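Local coordinates for protein probable tagatose 6-phosphate kinase (Sinorhizobium meliloti, PDB 3TXV) that probably acts in carbohydrate metabolism as a tagatose-6-phosphate kinase, and belongs to the GatZ/KbaZ-like family of tagatose-bisphosphate aldolase subunits, at residues R222-F234 and H258-Q270. Residues are numbered along the deposited sequence; the frame is centred on the assembly and turned at random.
Sequences RVVGAVVQPGVEF and HGMVFEAHSTDYQ
F234 lays one ring face over the edge of Y269. The pair is T-shaped, with centroids 5.1 Å apart and planes at 87°. CE2 of Y269 sits over the centre of the phenylalanine ring. F234 CG lies between its backbone N and carbonyl carbon (chi1 59°), which sets the ring against Y269, and its CE1 meets the CB atoms of S266 and D268. An alanine here would probably leave the Y269 edge without the phenyl face it packs on and open a gap beside S266 and D268. Next to it, V232 CG1 rests 3.4 Å from NE2 of Q270. That amide is tied outside the pair, to I240 and Y242.

Further back the two segments run as parallel strands. V261 N donates to V224 O at 2.9 Å, nearly straight at 168°. E263 N reaches A226 O from above the carbonyl plane, and V228 N binds E263 O. V228 CG2 lies over a face of F262, 4.0 Å from the ring centroid. V227 CG1 covers one face of H265, 3.6 Å from its centroid. H265 NE2 lies 2.8 Å from E263 OE2 and donates to its anti lone pair, which helps fix the imidazole's rotation. E263 also forms two salt bridges, OE1 with K127 and OE2 with K287.

Strands 223-227 and 261-264 are consecutive neighbours in a closed eight-stranded parallel barrel of TIM-barrel type. Strand 172-176 flanks the first and strand 283-288 the second, while helix 272-280 packs on P230, T267 and Q270.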
loop_
_atom_site.group_PDB
_atom_site.type_symbol
_atom_site.label_atom_id
_atom_site.label_comp_id
_atom_site.label_asym_id
_atom_site.label_seq_id
_atom_site.Cartn_x
_atom_site.Cartn_y
_atom_site.Cartn_z
ATOM N N ARG A 222 -12.707 -10.747 -16.797
ATOM C CA ARG A 222 -12.677 -10.261 -15.430
ATOM C C ARG A 222 -11.435 -9.422 -15.166
ATOM O O ARG A 222 -11.070 -9.196 -13.999
ATOM C CB ARG A 222 -12.717 -11.429 -14.447
ATOM C CG ARG A 222 -14.067 -12.116 -14.344
ATOM C CD ARG A 222 -14.083 -13.186 -13.276
ATOM N NE ARG A 222 -13.188 -14.302 -13.597
ATOM C CZ ARG A 222 -13.524 -15.331 -14.380
ATOM N NH1 ARG A 222 -14.748 -15.404 -14.926
ATOM N NH2 ARG A 222 -12.641 -16.293 -14.625
ATOM N N VAL A 223 -10.780 -8.964 -16.235
ATOM C CA VAL A 223 -9.708 -7.997 -16.079
ATOM C C VAL A 223 -10.359 -6.639 -15.996
ATOM O O VAL A 223 -10.968 -6.157 -16.965
ATOM C CB VAL A 223 -8.684 -8.000 -17.228
ATOM C CG1 VAL A 223 -7.790 -6.763 -17.141
ATOM C CG2 VAL A 223 -7.809 -9.257 -17.201
ATOM N N VAL A 224 -10.245 -6.011 -14.832
ATOM C CA VAL A 224 -11.038 -4.830 -14.561
ATOM C C VAL A 224 -10.228 -3.559 -14.597
ATOM O O VAL A 224 -10.791 -2.465 -14.422
ATOM C CB VAL A 224 -11.816 -4.953 -13.243
ATOM C CG1 VAL A 224 -12.842 -6.065 -13.343
ATOM C CG2 VAL A 224 -10.900 -5.211 -12.095
ATOM N N GLY A 225 -8.920 -3.672 -14.851
ATOM C CA GLY A 225 -8.094 -2.472 -14.873
ATOM C C GLY A 225 -6.641 -2.638 -15.211
ATOM O O GLY A 225 -6.109 -3.749 -15.161
ATOM N N ALA A 226 -5.988 -1.527 -15.554
ATOM C CA ALA A 226 -4.548 -1.546 -15.798
ATOM C C ALA A 226 -3.786 -0.507 -14.962
ATOM O O ALA A 226 -4.318 0.560 -14.672
ATOM C CB ALA A 226 -4.261 -1.358 -17.286
ATOM N N VAL A 227 -2.542 -0.820 -14.591
ATOM C CA VAL A 227 -1.680 0.160 -13.923
ATOM C C VAL A 227 -1.074 1.171 -14.909
ATOM O O VAL A 227 -0.438 0.795 -15.906
ATOM C CB VAL A 227 -0.535 -0.501 -13.152
ATOM C CG1 VAL A 227 -0.208 0.320 -11.916
ATOM C CG2 VAL A 227 -0.916 -1.893 -12.734
ATOM N N VAL A 228 -1.276 2.452 -14.644
ATOM C CA VAL A 228 -0.807 3.476 -15.573
ATOM C C VAL A 228 -0.281 4.657 -14.799
ATOM O O VAL A 228 -0.721 4.893 -13.676
ATOM C CB VAL A 228 -1.919 3.913 -16.562
ATOM C CG1 VAL A 228 -2.598 2.668 -17.184
ATOM C CG2 VAL A 228 -2.960 4.855 -15.913
ATOM N N GLN A 229 0.680 5.371 -15.364
ATOM C CA GLN A 229 1.304 6.461 -14.640
ATOM C C GLN A 229 0.622 7.746 -15.079
ATOM O O GLN A 229 0.986 8.340 -16.092
ATOM C CB GLN A 229 2.828 6.493 -14.857
ATOM N N PRO A 230 -0.379 8.186 -14.312
ATOM C CA PRO A 230 -1.183 9.366 -14.644
ATOM C C PRO A 230 -0.448 10.705 -14.406
ATOM O O PRO A 230 -1.022 11.774 -14.662
ATOM C CB PRO A 230 -2.377 9.251 -13.691
ATOM C CG PRO A 230 -1.957 8.202 -12.640
ATOM C CD PRO A 230 -0.558 7.791 -12.910
ATOM N N GLY A 231 0.802 10.630 -13.924
ATOM C CA GLY A 231 1.617 11.800 -13.613
ATOM C C GLY A 231 1.387 12.230 -12.170
ATOM O O GLY A 231 0.854 13.310 -11.905
ATOM N N VAL A 232 1.722 11.349 -11.226
ATOM C CA VAL A 232 1.891 11.727 -9.824
ATOM C C VAL A 232 3.194 11.100 -9.403
ATOM O O VAL A 232 3.373 9.908 -9.602
ATOM C CB VAL A 232 0.750 11.217 -8.906
ATOM C CG1 VAL A 232 -0.556 11.952 -9.197
ATOM C CG2 VAL A 232 0.597 9.689 -8.984
ATOM N N GLU A 233 4.124 11.901 -8.881
ATOM C CA GLU A 233 5.335 11.383 -8.241
ATOM C C GLU A 233 5.329 11.939 -6.807
ATOM O O GLU A 233 4.552 12.854 -6.500
ATOM C CB GLU A 233 6.634 11.764 -9.024
ATOM C CG GLU A 233 6.744 11.382 -10.565
ATOM C CD GLU A 233 8.136 10.739 -11.019
ATOM O OE1 GLU A 233 8.222 10.084 -12.095
ATOM O OE2 GLU A 233 9.156 10.848 -10.284
ATOM N N PHE A 234 6.156 11.379 -5.923
ATOM C CA PHE A 234 6.584 12.095 -4.690
ATOM C C PHE A 234 8.049 11.797 -4.365
ATOM O O PHE A 234 8.526 10.690 -4.598
ATOM C CB PHE A 234 5.678 11.815 -3.487
ATOM C CG PHE A 234 5.593 10.380 -3.116
ATOM C CD1 PHE A 234 4.509 9.617 -3.520
ATOM C CD2 PHE A 234 6.595 9.783 -2.354
ATOM C CE1 PHE A 234 4.434 8.268 -3.192
ATOM C CE2 PHE A 234 6.550 8.430 -2.016
ATOM C CZ PHE A 234 5.483 7.667 -2.432
ATOM N N HIS A 258 -13.596 -1.184 -22.407
ATOM C CA HIS A 258 -14.895 -1.361 -21.782
ATOM C C HIS A 258 -14.781 -2.274 -20.579
ATOM O O HIS A 258 -14.060 -3.276 -20.614
ATOM C CB HIS A 258 -15.904 -1.910 -22.783
ATOM C CG HIS A 258 -15.982 -1.111 -24.045
ATOM N ND1 HIS A 258 -16.978 -0.186 -24.279
ATOM C CD2 HIS A 258 -15.170 -1.077 -25.131
ATOM C CE1 HIS A 258 -16.784 0.375 -25.462
ATOM N NE2 HIS A 258 -15.693 -0.147 -26.000
ATOM N N GLY A 259 -15.516 -1.929 -19.521
ATOM C CA GLY A 259 -15.487 -2.664 -18.248
ATOM C C GLY A 259 -14.111 -2.632 -17.615
ATOM O O GLY A 259 -13.655 -3.629 -17.046
HETATM N N MSE A 260 -13.453 -1.477 -17.729
HETATM C CA MSE A 260 -12.085 -1.306 -17.283
HETATM C C MSE A 260 -11.872 0.079 -16.759
HETATM O O MSE A 260 -12.269 1.049 -17.392
HETATM C CB MSE A 260 -11.121 -1.552 -18.434
HETATM C CG MSE A 260 -10.732 -3.001 -18.559
HETATM SE SE MSE A 260 -9.161 -3.220 -19.663
HETATM C CE MSE A 260 -7.895 -2.150 -18.607
ATOM N N VAL A 261 -11.225 0.171 -15.606
ATOM C CA VAL A 261 -10.799 1.464 -15.071
ATOM C C VAL A 261 -9.280 1.478 -14.993
ATOM O O VAL A 261 -8.649 0.448 -15.200
ATOM C CB VAL A 261 -11.391 1.689 -13.674
ATOM C CG1 VAL A 261 -12.910 1.572 -13.717
ATOM C CG2 VAL A 261 -10.833 0.678 -12.702
ATOM N N PHE A 262 -8.691 2.629 -14.675
ATOM C CA PHE A 262 -7.265 2.663 -14.295
ATOM C C PHE A 262 -6.973 2.510 -12.794
ATOM O O PHE A 262 -7.588 3.175 -11.971
ATOM C CB PHE A 262 -6.599 3.923 -14.806
ATOM C CG PHE A 262 -6.516 3.989 -16.288
ATOM C CD1 PHE A 262 -6.276 2.840 -17.032
ATOM C CD2 PHE A 262 -6.647 5.211 -16.951
ATOM C CE1 PHE A 262 -6.186 2.904 -18.423
ATOM C CE2 PHE A 262 -6.568 5.288 -18.320
ATOM C CZ PHE A 262 -6.336 4.137 -19.060
ATOM N N GLU A 263 -6.041 1.623 -12.459
ATOM C CA GLU A 263 -5.385 1.640 -11.165
ATOM C C GLU A 263 -4.227 2.604 -11.205
ATOM O O GLU A 263 -3.401 2.599 -12.153
ATOM C CB GLU A 263 -4.839 0.273 -10.832
ATOM C CG GLU A 263 -4.194 0.193 -9.480
ATOM C CD GLU A 263 -4.184 -1.220 -8.904
ATOM O OE1 GLU A 263 -5.268 -1.857 -8.809
ATOM O OE2 GLU A 263 -3.079 -1.682 -8.523
ATOM N N ALA A 264 -4.165 3.449 -10.180
ATOM C CA ALA A 264 -3.032 4.368 -10.040
ATOM C C ALA A 264 -2.233 4.122 -8.754
ATOM O O ALA A 264 -2.797 4.005 -7.659
ATOM C CB ALA A 264 -3.481 5.814 -10.170
ATOM N N HIS A 265 -0.918 4.004 -8.905
ATOM C CA HIS A 265 -0.040 3.811 -7.752
ATOM C C HIS A 265 0.587 5.147 -7.381
ATOM O O HIS A 265 0.722 6.021 -8.224
ATOM C CB HIS A 265 1.063 2.785 -8.059
ATOM C CG HIS A 265 0.570 1.375 -8.233
ATOM N ND1 HIS A 265 1.411 0.278 -8.142
ATOM C CD2 HIS A 265 -0.670 0.879 -8.477
ATOM C CE1 HIS A 265 0.706 -0.826 -8.332
ATOM N NE2 HIS A 265 -0.556 -0.490 -8.545
ATOM N N SER A 266 0.966 5.291 -6.117
ATOM C CA SER A 266 1.672 6.482 -5.621
ATOM C C SER A 266 0.795 7.729 -5.598
ATOM O O SER A 266 1.245 8.839 -5.919
ATOM C CB SER A 266 2.997 6.746 -6.390
ATOM O OG SER A 266 3.573 5.541 -6.848
ATOM N N THR A 267 -0.449 7.546 -5.199
ATOM C CA THR A 267 -1.355 8.670 -4.975
ATOM C C THR A 267 -1.056 9.258 -3.623
ATOM O O THR A 267 -1.679 10.249 -3.243
ATOM C CB THR A 267 -2.821 8.221 -4.895
ATOM O OG1 THR A 267 -2.943 7.201 -3.884
ATOM C CG2 THR A 267 -3.343 7.704 -6.276
ATOM N N ASP A 268 -0.142 8.615 -2.883
ATOM C CA ASP A 268 0.273 9.057 -1.554
ATOM C C ASP A 268 0.586 10.527 -1.518
ATOM O O ASP A 268 1.194 11.056 -2.466
ATOM C CB ASP A 268 1.486 8.282 -1.118
ATOM C CG ASP A 268 1.176 6.820 -0.905
ATOM O OD1 ASP A 268 1.076 6.068 -1.913
ATOM O OD2 ASP A 268 1.027 6.424 0.274
ATOM N N TYR A 269 0.134 11.179 -0.440
ATOM C CA TYR A 269 0.391 12.603 -0.144
ATOM C C TYR A 269 -0.274 13.544 -1.108
ATOM O O TYR A 269 0.031 14.726 -1.088
ATOM C CB TYR A 269 1.909 12.951 -0.076
ATOM C CG TYR A 269 2.733 11.961 0.690
ATOM C CD1 TYR A 269 2.554 11.805 2.059
ATOM C CD2 TYR A 269 3.652 11.156 0.050
ATOM C CE1 TYR A 269 3.254 10.859 2.797
ATOM C CE2 TYR A 269 4.380 10.192 0.767
ATOM C CZ TYR A 269 4.169 10.057 2.159
ATOM O OH TYR A 269 4.877 9.155 2.913
ATOM N N GLN A 270 -1.148 13.062 -1.977
ATOM C CA GLN A 270 -1.773 13.991 -2.932
ATOM C C GLN A 270 -2.854 14.820 -2.210
ATOM O O GLN A 270 -3.406 14.352 -1.209
ATOM C CB GLN A 270 -2.326 13.252 -4.165
ATOM C CG GLN A 270 -1.270 12.707 -5.102
ATOM C CD GLN A 270 -0.767 13.728 -6.139
ATOM O OE1 GLN A 270 -1.519 14.534 -6.652
ATOM N NE2 GLN A 270 0.500 13.670 -6.447
#